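Local coordinates for phosphate-binding protein (Xanthomonas axonopodis pv. citri, PDB 5UB3) that acts as a periplasmic receptor paired with a diguanylate cyclase, and probably binds small anions of the phosphate or phosphonate kind, at residues D185-R190 / V195-F200; M131-R136 / H204-V209; L7-D12 / R247-T252; A69-E74 / R263-L268. All coordinates share one frame; numbering follows the deposited sequence.

Contact 1 (D185-R190 / V195-F200); sequences DWDDER and VFKRDF
K197 reaches across to W186 as a fully extended chain, its CB already directed at the 185-190 segment and its CG anti to the backbone N (chi1 -175°). CG grazes the six-membered ring, 4.1 Å from W186 CZ2. CD then passes the W186 carbonyl, 3.9 Å from W186 O. CE is the atom that settles on the indole: it stands over one face, shifted toward the rim, only 3.2 Å from W186 NE1, and makes a CH-pi contact with the five-membered ring, 25° off its normal. NZ lies farther off-centre in a cation-pi contact, 4.2 Å from the centroid of the W186 five-membered ring, and ends in a salt bridge, 3.0 Å from D187 OD1, met almost in line with the C-O bond. The ammonium group is thus shared between an aromatic face and a carboxylate. At the far rim of the indole, near its plane, W186 CH2 touches F200 CB at 3.6 Å; the F98 ring meets both W186 and F200. The arrangement is a cation-pi and salt-bridge pairing between the end of the short, weakly bonded helix 183-186 with the residue after it and helix 194-197, in a lobe of a periplasmic-binding-protein fold.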
# COMPACT_ATOMS: atom_id res chain seq x y z
N ASP A 185 5.79 -9.32 -1.99
CA ASP A 185 6.54 -9.41 -0.76
C ASP A 185 7.08 -10.79 -0.50
O ASP A 185 8.21 -10.94 -0.06
CB ASP A 185 5.65 -9.10 0.43
CG ASP A 185 5.21 -7.69 0.50
OD1 ASP A 185 5.86 -6.76 -0.03
OD2 ASP A 185 4.20 -7.49 1.19
N TRP A 186 6.28 -11.81 -0.81
CA TRP A 186 6.67 -13.19 -0.67
C TRP A 186 8.02 -13.52 -1.31
O TRP A 186 8.76 -14.34 -0.80
CB TRP A 186 5.59 -14.05 -1.29
CG TRP A 186 5.74 -15.54 -1.10
CD1 TRP A 186 5.99 -16.46 -2.08
CD2 TRP A 186 5.59 -16.29 0.14
NE1 TRP A 186 6.01 -17.71 -1.52
CE2 TRP A 186 5.76 -17.64 -0.17
CE3 TRP A 186 5.33 -15.92 1.48
CZ2 TRP A 186 5.67 -18.66 0.79
CZ3 TRP A 186 5.23 -16.94 2.45
CH2 TRP A 186 5.41 -18.29 2.09
N ASP A 187 8.30 -12.89 -2.45
CA ASP A 187 9.50 -13.15 -3.26
C ASP A 187 10.56 -12.08 -3.05
O ASP A 187 11.61 -12.09 -3.71
CB ASP A 187 9.12 -13.28 -4.76
CG ASP A 187 8.38 -14.58 -5.05
OD1 ASP A 187 8.75 -15.62 -4.47
OD2 ASP A 187 7.40 -14.57 -5.79
N ASP A 188 10.29 -11.16 -2.14
CA ASP A 188 11.22 -10.14 -1.81
C ASP A 188 11.94 -10.54 -0.54
O ASP A 188 11.38 -10.45 0.54
CB ASP A 188 10.48 -8.84 -1.58
CG ASP A 188 11.38 -7.68 -1.42
OD1 ASP A 188 12.50 -7.87 -0.88
OD2 ASP A 188 10.97 -6.59 -1.85
N GLU A 189 13.23 -10.86 -0.66
CA GLU A 189 13.98 -11.38 0.47
C GLU A 189 14.21 -10.44 1.67
O GLU A 189 14.53 -10.94 2.73
CB GLU A 189 15.29 -11.98 -0.03
CG GLU A 189 15.07 -13.08 -1.07
CD GLU A 189 16.34 -13.77 -1.47
OE1 GLU A 189 17.34 -13.53 -0.77
OE2 GLU A 189 16.33 -14.53 -2.46
N ARG A 190 14.06 -9.12 1.53
CA ARG A 190 14.12 -8.23 2.72
C ARG A 190 12.89 -8.40 3.60
O ARG A 190 12.96 -8.26 4.81
CB ARG A 190 14.24 -6.76 2.34
CG ARG A 190 15.66 -6.32 1.95
CD ARG A 190 15.60 -5.04 1.13
NE ARG A 190 14.58 -5.21 0.08
CZ ARG A 190 13.87 -4.25 -0.49
NH1 ARG A 190 14.04 -2.97 -0.18
NH2 ARG A 190 12.97 -4.58 -1.41
N VAL A 195 15.48 -18.11 4.86
CA VAL A 195 15.52 -18.92 6.09
C VAL A 195 14.13 -19.08 6.72
O VAL A 195 13.84 -20.12 7.25
CB VAL A 195 16.55 -18.37 7.13
CG1 VAL A 195 16.19 -16.97 7.62
CG2 VAL A 195 16.67 -19.28 8.32
N PHE A 196 13.26 -18.05 6.66
CA PHE A 196 11.89 -18.16 7.13
C PHE A 196 10.97 -18.79 6.12
O PHE A 196 10.18 -19.63 6.49
CB PHE A 196 11.24 -16.82 7.60
CG PHE A 196 11.98 -16.10 8.70
CD1 PHE A 196 12.88 -16.74 9.55
CD2 PHE A 196 11.74 -14.74 8.90
CE1 PHE A 196 13.56 -16.03 10.52
CE2 PHE A 196 12.40 -14.02 9.87
CZ PHE A 196 13.31 -14.66 10.69
N LYS A 197 11.07 -18.34 4.87
CA LYS A 197 10.17 -18.76 3.80
C LYS A 197 10.08 -20.27 3.62
O LYS A 197 9.01 -20.81 3.36
CB LYS A 197 10.64 -18.13 2.48
CG LYS A 197 9.72 -18.40 1.31
CD LYS A 197 10.29 -17.79 0.04
CE LYS A 197 9.21 -17.82 -0.99
NZ LYS A 197 9.70 -17.49 -2.33
N ARG A 198 11.21 -20.93 3.73
CA ARG A 198 11.27 -22.39 3.55
C ARG A 198 10.43 -23.12 4.59
O ARG A 198 10.00 -24.23 4.33
CB ARG A 198 12.71 -22.90 3.58
CG ARG A 198 13.35 -22.83 4.94
CD ARG A 198 14.85 -22.90 4.79
NE ARG A 198 15.54 -23.13 6.05
CZ ARG A 198 16.86 -23.03 6.22
NH1 ARG A 198 17.64 -22.67 5.20
NH2 ARG A 198 17.41 -23.23 7.40
N ASP A 199 10.19 -22.50 5.75
CA ASP A 199 9.33 -23.12 6.77
C ASP A 199 7.84 -22.80 6.67
O ASP A 199 7.06 -23.22 7.52
CB ASP A 199 9.88 -22.82 8.14
CG ASP A 199 11.23 -23.53 8.41
OD1 ASP A 199 11.47 -24.64 7.94
OD2 ASP A 199 12.05 -22.94 9.09
N PHE A 200 7.45 -22.08 5.61
CA PHE A 200 6.10 -21.61 5.42
C PHE A 200 5.35 -22.25 4.27
O PHE A 200 5.91 -22.65 3.27
CB PHE A 200 6.11 -20.09 5.13
CG PHE A 200 6.57 -19.23 6.25
CD1 PHE A 200 6.42 -19.61 7.58
CD2 PHE A 200 7.08 -18.00 6.00
CE1 PHE A 200 6.82 -18.78 8.60
CE2 PHE A 200 7.52 -17.14 7.03
CZ PHE A 200 7.36 -17.53 8.33

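Contact 2 (M131-R136 / H204-V209); sequences MLELLR and HRTAPV
A histidine-carboxylate hydrogen bond between H204 and E133 fastens helix 124-136 to the end of strand 200-205, within one lobe of this periplasmic-binding-protein fold. H204 NE2 donates to E133 OE2 over 2.7 Å and nearly straight, with an N-H...O angle of 171°. The carboxylate oxygen lies in the plane of the imidazole, whereas the two flat groups are turned 62° against each other; NE2 comes to OE2 from the anti side, a little out of the carboxylate plane. E133 gets there by a bend at chi2 (78°), which turns its carboxylate toward H204 and T206. On the same side chain E133 CD rests against the methyl CG2 of T206 at 3.6 Å, while T206 OG1 accepts from the backbone N of T95 in the neighbouring strand 92-100 and donates to A207 O. L108 packs against the side chains of both E133 and H204. Two waters add further bonds. One molecule donates to E133 OE2 and to R205 O, and a second donates to E133 OE1. R136, one turn on along the helix, forms a weak salt bridge from NH1 to this same OE1 at 3.5 Å. The second water in turn accepts from the backbone just beyond T206, 2.9 Å from A207 N.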
# COMPACT_ATOMS: atom_id res chain seq x y z
N MET A 131 -8.05 -8.17 5.92
CA MET A 131 -9.22 -7.97 6.76
C MET A 131 -10.49 -8.08 5.91
O MET A 131 -11.48 -8.64 6.34
CB MET A 131 -9.24 -6.59 7.46
CG MET A 131 -8.29 -6.46 8.60
SD MET A 131 -8.63 -7.65 9.92
CE MET A 131 -9.29 -6.55 11.15
N LEU A 132 -10.44 -7.54 4.71
CA LEU A 132 -11.58 -7.64 3.82
C LEU A 132 -11.89 -9.11 3.58
O LEU A 132 -13.04 -9.49 3.61
CB LEU A 132 -11.31 -6.95 2.46
CG LEU A 132 -12.41 -7.02 1.46
CD1 LEU A 132 -13.68 -6.43 2.08
CD2 LEU A 132 -11.96 -6.26 0.22
N GLU A 133 -10.84 -9.89 3.33
CA GLU A 133 -11.02 -11.29 3.06
C GLU A 133 -11.72 -12.00 4.20
O GLU A 133 -12.56 -12.86 3.99
CB GLU A 133 -9.71 -11.97 2.72
CG GLU A 133 -9.90 -13.24 1.91
CD GLU A 133 -10.18 -13.01 0.42
OE1 GLU A 133 -10.50 -11.86 0.00
OE2 GLU A 133 -10.06 -14.02 -0.29
N LEU A 134 -11.37 -11.64 5.42
CA LEU A 134 -11.94 -12.28 6.55
C LEU A 134 -13.40 -11.88 6.65
O LEU A 134 -14.26 -12.72 6.93
CB LEU A 134 -11.17 -11.95 7.83
CG LEU A 134 -9.75 -12.51 7.90
CD1 LEU A 134 -9.16 -12.05 9.23
CD2 LEU A 134 -9.63 -13.98 7.71
N LEU A 135 -13.70 -10.62 6.39
CA LEU A 135 -15.07 -10.19 6.42
C LEU A 135 -15.95 -10.97 5.44
O LEU A 135 -17.04 -11.45 5.82
CB LEU A 135 -15.20 -8.69 6.17
CG LEU A 135 -14.84 -7.76 7.29
CD1 LEU A 135 -14.81 -6.39 6.68
CD2 LEU A 135 -15.79 -7.73 8.49
N ARG A 136 -15.47 -11.12 4.23
CA ARG A 136 -16.23 -11.82 3.19
C ARG A 136 -16.53 -13.25 3.58
O ARG A 136 -17.58 -13.75 3.23
CB ARG A 136 -15.47 -11.84 1.84
CG ARG A 136 -15.46 -10.48 1.16
CD ARG A 136 -14.28 -10.41 0.23
NE ARG A 136 -14.41 -9.29 -0.69
CZ ARG A 136 -13.58 -9.05 -1.71
NH1 ARG A 136 -12.53 -9.81 -1.94
NH2 ARG A 136 -13.82 -8.04 -2.51
N HIS A 204 -3.93 -19.32 1.64
CA HIS A 204 -5.01 -18.63 0.99
C HIS A 204 -4.46 -17.49 0.17
O HIS A 204 -3.44 -16.86 0.54
CB HIS A 204 -5.95 -18.07 2.02
CG HIS A 204 -7.16 -17.45 1.42
ND1 HIS A 204 -8.27 -18.19 1.07
CD2 HIS A 204 -7.42 -16.17 1.03
CE1 HIS A 204 -9.19 -17.39 0.55
NE2 HIS A 204 -8.69 -16.17 0.49
N ARG A 205 -5.16 -17.20 -0.91
CA ARG A 205 -4.80 -16.06 -1.78
C ARG A 205 -6.03 -15.24 -2.01
O ARG A 205 -7.06 -15.83 -2.26
CB ARG A 205 -4.24 -16.58 -3.14
CG ARG A 205 -2.89 -17.26 -3.03
CD ARG A 205 -2.34 -17.72 -4.38
NE ARG A 205 -0.97 -18.24 -4.24
CZ ARG A 205 0.18 -17.64 -4.64
NH1 ARG A 205 0.19 -16.48 -5.28
NH2 ARG A 205 1.36 -18.25 -4.46
N THR A 206 -5.92 -13.90 -1.97
CA THR A 206 -7.01 -13.05 -2.35
C THR A 206 -6.99 -12.82 -3.85
O THR A 206 -6.03 -13.18 -4.53
CB THR A 206 -6.97 -11.67 -1.63
OG1 THR A 206 -5.91 -10.86 -2.14
CG2 THR A 206 -6.81 -11.85 -0.09
N ALA A 207 -8.04 -12.17 -4.32
CA ALA A 207 -8.14 -11.73 -5.73
C ALA A 207 -7.15 -10.60 -5.93
O ALA A 207 -6.85 -9.88 -4.96
CB ALA A 207 -9.57 -11.23 -6.05
N PRO A 208 -6.66 -10.43 -7.15
CA PRO A 208 -5.67 -9.35 -7.36
C PRO A 208 -6.37 -8.04 -7.48
O PRO A 208 -7.54 -7.99 -7.81
CB PRO A 208 -5.00 -9.74 -8.67
CG PRO A 208 -6.11 -10.42 -9.40
CD PRO A 208 -6.78 -11.26 -8.35
N VAL A 209 -5.65 -6.99 -7.15
CA VAL A 209 -6.12 -5.62 -7.34
C VAL A 209 -4.99 -4.88 -8.00
O VAL A 209 -3.86 -5.33 -7.93
CB VAL A 209 -6.50 -4.95 -5.97
CG1 VAL A 209 -7.66 -5.68 -5.28
CG2 VAL A 209 -5.29 -4.90 -5.08
O HOH W 1 -9.96 -16.41 -2.53
O HOH W 2 -10.43 -11.97 -2.67

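Contact 3 (L7-D12 / R247-T252); sequences LGRISD and RFFDTT
Two torsions of R9 bring its side chain to F249: CG sits between the backbone N and the carbonyl carbon (chi1 62°), and the bend at chi3 (-74°) turns the guanidinium so that NE faces I10 O. The contact joins strand 4-8 of this periplasmic-binding-protein fold, where it gives way to a loop, to the turn between helix 242-247 and strand 251-255. F249 comes from the opposite direction and presents its CE1-CZ corner: R9 NH1 approaches F249 CE1 at 3.2 Å, and the methylene CD of R9 lies 3.6 Å from F249 CZ. The two planes stand 78° apart and the approach is oblique. The bend is held by the chain itself, since R9 NE donates to I10 O at 2.8 Å, from above the carbonyl plane, with NH2 adding a weak second bond to the same oxygen. Around this loop H17 and E65 touch R9, and I10 touches S122. On the other side F248, at the centre of an inverse gamma turn, marks where the chain leaves the helix, and F249 follows in a left-handed conformation. The two consecutive rings touch, F249 CE2 standing 3.9 Å above one face of F248, toward its rim. W62, S64 and L24 also touch F248. Strand residue L7 closes the buried end of the interface, meeting F248 near the plane of its ring with both methyls, L7 CD1 at 4.1 Å and L7 CD2 at 4.2 Å from F248 CE1.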
# COMPACT_ATOMS: atom_id res chain seq x y z
N LEU A 7 5.64 16.30 -2.96
CA LEU A 7 5.46 14.88 -3.23
C LEU A 7 5.55 14.21 -1.89
O LEU A 7 6.41 14.54 -1.05
CB LEU A 7 6.55 14.34 -4.15
CG LEU A 7 6.84 12.84 -4.31
CD1 LEU A 7 5.69 12.01 -4.83
CD2 LEU A 7 8.04 12.69 -5.22
N GLY A 8 4.69 13.22 -1.69
CA GLY A 8 4.73 12.53 -0.43
C GLY A 8 4.37 11.06 -0.57
O GLY A 8 4.17 10.57 -1.63
N ARG A 9 4.31 10.40 0.58
CA ARG A 9 3.71 9.11 0.75
C ARG A 9 3.54 8.90 2.25
O ARG A 9 4.15 9.57 3.08
CB ARG A 9 4.58 7.95 0.19
CG ARG A 9 5.94 7.81 0.87
CD ARG A 9 6.55 6.45 0.54
NE ARG A 9 5.89 5.37 1.25
CZ ARG A 9 6.31 4.11 1.27
NH1 ARG A 9 7.41 3.76 0.62
NH2 ARG A 9 5.62 3.18 1.93
N ILE A 10 2.71 7.92 2.56
CA ILE A 10 2.61 7.43 3.91
C ILE A 10 3.84 6.61 4.16
O ILE A 10 4.16 5.74 3.36
CB ILE A 10 1.36 6.54 4.05
CG1 ILE A 10 0.07 7.35 3.69
CG2 ILE A 10 1.28 5.98 5.46
CD1 ILE A 10 -1.12 6.45 3.45
N SER A 11 4.51 6.85 5.27
CA SER A 11 5.74 6.19 5.51
C SER A 11 5.91 5.94 6.97
O SER A 11 5.79 6.85 7.76
CB SER A 11 6.88 7.07 5.03
OG SER A 11 8.16 6.56 5.46
N ASP A 12 6.32 4.74 7.30
CA ASP A 12 6.81 4.42 8.65
C ASP A 12 8.33 4.58 8.78
O ASP A 12 8.88 4.16 9.77
CB ASP A 12 6.46 2.97 9.06
CG ASP A 12 6.91 1.91 8.00
OD1 ASP A 12 7.62 2.22 7.00
OD2 ASP A 12 6.50 0.73 8.16
N ARG A 247 14.46 4.25 -8.28
CA ARG A 247 14.42 4.68 -6.88
C ARG A 247 12.97 4.85 -6.36
O ARG A 247 12.67 4.67 -5.17
CB ARG A 247 15.15 6.03 -6.79
CG ARG A 247 16.65 6.04 -7.16
CD ARG A 247 17.64 5.63 -6.08
NE ARG A 247 17.08 5.52 -4.73
CZ ARG A 247 17.74 5.04 -3.67
NH1 ARG A 247 17.11 4.97 -2.50
NH2 ARG A 247 19.01 4.66 -3.77
N PHE A 248 12.08 5.22 -7.29
CA PHE A 248 10.68 5.46 -7.01
C PHE A 248 9.92 4.12 -6.97
O PHE A 248 9.04 3.89 -7.77
CB PHE A 248 10.13 6.42 -8.07
CG PHE A 248 8.85 7.11 -7.72
CD1 PHE A 248 8.81 8.05 -6.74
CD2 PHE A 248 7.70 6.89 -8.45
CE1 PHE A 248 7.64 8.75 -6.47
CE2 PHE A 248 6.53 7.58 -8.20
CZ PHE A 248 6.49 8.48 -7.18
N PHE A 249 10.25 3.28 -5.99
CA PHE A 249 9.58 1.98 -5.75
C PHE A 249 9.61 1.10 -6.97
O PHE A 249 8.68 0.32 -7.23
CB PHE A 249 8.15 2.26 -5.33
CG PHE A 249 8.07 3.40 -4.37
CD1 PHE A 249 8.70 3.31 -3.14
CD2 PHE A 249 7.48 4.61 -4.74
CE1 PHE A 249 8.70 4.38 -2.26
CE2 PHE A 249 7.45 5.68 -3.86
CZ PHE A 249 8.05 5.56 -2.61
N ASP A 250 10.69 1.27 -7.72
CA ASP A 250 10.93 0.54 -8.97
C ASP A 250 9.78 0.70 -9.89
O ASP A 250 9.19 -0.25 -10.38
CB ASP A 250 11.24 -0.92 -8.68
CG ASP A 250 11.77 -1.66 -9.91
OD1 ASP A 250 12.35 -1.08 -10.82
OD2 ASP A 250 11.55 -2.84 -9.98
N THR A 251 9.40 1.94 -10.13
CA THR A 251 8.26 2.20 -11.03
C THR A 251 8.68 1.91 -12.47
O THR A 251 9.69 2.38 -12.92
CB THR A 251 7.72 3.62 -10.86
OG1 THR A 251 7.21 3.75 -9.51
CG2 THR A 251 6.64 3.91 -11.90
N THR A 252 7.94 1.06 -13.13
CA THR A 252 8.29 0.58 -14.47
C THR A 252 7.26 1.05 -15.46
O THR A 252 7.38 0.81 -16.67
CB THR A 252 8.35 -0.95 -14.51
OG1 THR A 252 7.18 -1.49 -13.88
CG2 THR A 252 9.59 -1.49 -13.79

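Contact 4 (A69-E74 / R263-L268); sequences AAMLLE and RRLQEL
M71 and L265 cross at about a right angle, so that the thioether of the one lies across the root of the other. The methionine leaves helix 67-75 with CG beside its backbone N (chi1 -63°), and its chain is bent at chi2 and chi3, which lays the sulfur against the facing helix turn. There M71 SD meets backbone and side chain of a single residue: it is 3.7 Å from L265 O and 4.1 Å from L265 CB. L265 itself points its CB toward helix 67-75, and its side chain also touches P81 and M84 of strand 79-87. The methylene before the sulfur serves a second leucine, with M71 CG 4.3 Å from L268 CG. L268 is three positions on from L265, about one helical turn, and M71 reaches both, with S269 also touching it. No hydrogen bond crosses the interface; all three side chains are buried, and the contact is one of van der Waals packing between helices. The nearest CA atoms of the two segments, those of M71 and L265, are 7.5 Å apart. Strand 209-217 adjoins on the side of A70 and E74. Outside this buried strip R264 forms a salt bridge with D92. Such packing of the long C-terminal helix 259-277 on helix 67-75 belongs to the periplasmic-binding-protein fold of this chain.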
# COMPACT_ATOMS: atom_id res chain seq x y z
N ALA A 69 -4.38 2.12 0.49
CA ALA A 69 -4.04 3.41 1.11
C ALA A 69 -4.58 4.53 0.32
O ALA A 69 -5.09 5.54 0.83
CB ALA A 69 -2.53 3.55 1.26
N ALA A 70 -4.46 4.37 -0.99
CA ALA A 70 -4.97 5.42 -1.88
C ALA A 70 -6.45 5.64 -1.67
O ALA A 70 -6.91 6.77 -1.65
CB ALA A 70 -4.69 5.08 -3.34
N MET A 71 -7.19 4.54 -1.55
CA MET A 71 -8.61 4.63 -1.36
C MET A 71 -8.95 5.19 0.00
O MET A 71 -9.93 5.90 0.10
CB MET A 71 -9.31 3.29 -1.66
CG MET A 71 -9.15 2.87 -3.12
SD MET A 71 -9.83 4.04 -4.28
CE MET A 71 -8.40 5.05 -4.79
N LEU A 72 -8.12 4.91 1.04
CA LEU A 72 -8.33 5.60 2.32
C LEU A 72 -8.30 7.11 2.10
O LEU A 72 -9.13 7.86 2.65
CB LEU A 72 -7.26 5.24 3.35
CG LEU A 72 -7.28 3.80 3.78
CD1 LEU A 72 -6.07 3.52 4.67
CD2 LEU A 72 -8.53 3.51 4.55
N LEU A 73 -7.34 7.55 1.30
CA LEU A 73 -7.21 8.98 1.06
C LEU A 73 -8.40 9.50 0.25
O LEU A 73 -8.98 10.52 0.62
CB LEU A 73 -5.92 9.32 0.37
CG LEU A 73 -4.62 8.87 1.03
CD1 LEU A 73 -3.44 9.10 0.11
CD2 LEU A 73 -4.44 9.58 2.37
N GLU A 74 -8.77 8.81 -0.82
CA GLU A 74 -9.94 9.24 -1.62
C GLU A 74 -11.21 9.27 -0.78
O GLU A 74 -12.00 10.19 -0.89
CB GLU A 74 -10.15 8.36 -2.85
CG GLU A 74 -11.12 8.96 -3.85
CD GLU A 74 -11.28 8.13 -5.10
OE1 GLU A 74 -11.26 8.67 -6.21
OE2 GLU A 74 -11.51 6.96 -4.93
N ARG A 263 -13.19 0.96 -12.24
CA ARG A 263 -14.08 -0.06 -11.68
C ARG A 263 -13.32 -0.84 -10.62
O ARG A 263 -13.84 -1.08 -9.56
CB ARG A 263 -14.58 -1.02 -12.74
CG ARG A 263 -15.67 -0.45 -13.66
CD ARG A 263 -16.18 -1.46 -14.75
NE ARG A 263 -15.24 -1.71 -15.86
CZ ARG A 263 -15.25 -1.13 -17.09
NH1 ARG A 263 -16.19 -0.22 -17.48
NH2 ARG A 263 -14.27 -1.45 -17.97
N ARG A 264 -12.08 -1.17 -10.88
CA ARG A 264 -11.32 -1.95 -9.91
C ARG A 264 -11.02 -1.13 -8.68
O ARG A 264 -11.05 -1.66 -7.57
CB ARG A 264 -10.06 -2.55 -10.50
CG ARG A 264 -10.40 -3.57 -11.59
CD ARG A 264 -9.14 -4.13 -12.19
NE ARG A 264 -8.54 -5.14 -11.34
CZ ARG A 264 -7.29 -5.56 -11.45
NH1 ARG A 264 -6.49 -5.01 -12.33
NH2 ARG A 264 -6.82 -6.48 -10.61
N LEU A 265 -10.69 0.15 -8.85
CA LEU A 265 -10.50 1.02 -7.68
C LEU A 265 -11.78 1.24 -6.93
O LEU A 265 -11.78 1.29 -5.70
CB LEU A 265 -9.89 2.36 -8.07
CG LEU A 265 -8.43 2.25 -8.50
CD1 LEU A 265 -7.98 3.68 -8.92
CD2 LEU A 265 -7.54 1.71 -7.40
N GLN A 266 -12.89 1.37 -7.66
CA GLN A 266 -14.19 1.52 -7.01
C GLN A 266 -14.53 0.25 -6.15
O GLN A 266 -15.00 0.37 -5.00
CB GLN A 266 -15.24 1.87 -8.07
CG GLN A 266 -16.56 2.34 -7.52
CD GLN A 266 -17.29 1.21 -6.84
OE1 GLN A 266 -17.52 0.17 -7.45
NE2 GLN A 266 -17.63 1.38 -5.56
N GLU A 267 -14.27 -0.94 -6.68
CA GLU A 267 -14.56 -2.18 -5.91
C GLU A 267 -13.65 -2.27 -4.69
O GLU A 267 -14.09 -2.64 -3.60
CB GLU A 267 -14.35 -3.39 -6.76
CG GLU A 267 -15.45 -3.51 -7.77
CD GLU A 267 -15.17 -4.57 -8.83
OE1 GLU A 267 -14.13 -5.25 -8.76
OE2 GLU A 267 -16.02 -4.71 -9.75
N LEU A 268 -12.39 -1.92 -4.88
CA LEU A 268 -11.44 -1.91 -3.79
C LEU A 268 -11.86 -0.89 -2.78
O LEU A 268 -11.91 -1.18 -1.57
CB LEU A 268 -10.03 -1.66 -4.29
CG LEU A 268 -8.98 -1.39 -3.22
CD1 LEU A 268 -8.87 -2.54 -2.24
CD2 LEU A 268 -7.66 -1.17 -3.91

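In the fold
From the N terminus, strand 4-8 opens contact 3, which closes only at 247-252, a loop of nearly the whole chain. Helix 67-75 opens contact 4, closed later still by helix 259-277, so contacts 3 and 4 cross; they touch where I10 CD1 packs on A69 CB. Contact 2 joins helix 124-136 to 204-209 within both these spans, and contact 1, a short closure between 185-190 and 195-200, falls inside contact 2. Contacts 1 and 2 belong to one half of the molecule, contact 3 to the other. The C-terminal helix links the halves: R264 NH2, from contact 4, lies 3.3 Å from P208 O of contact 2, a probable but weak hydrogen bond.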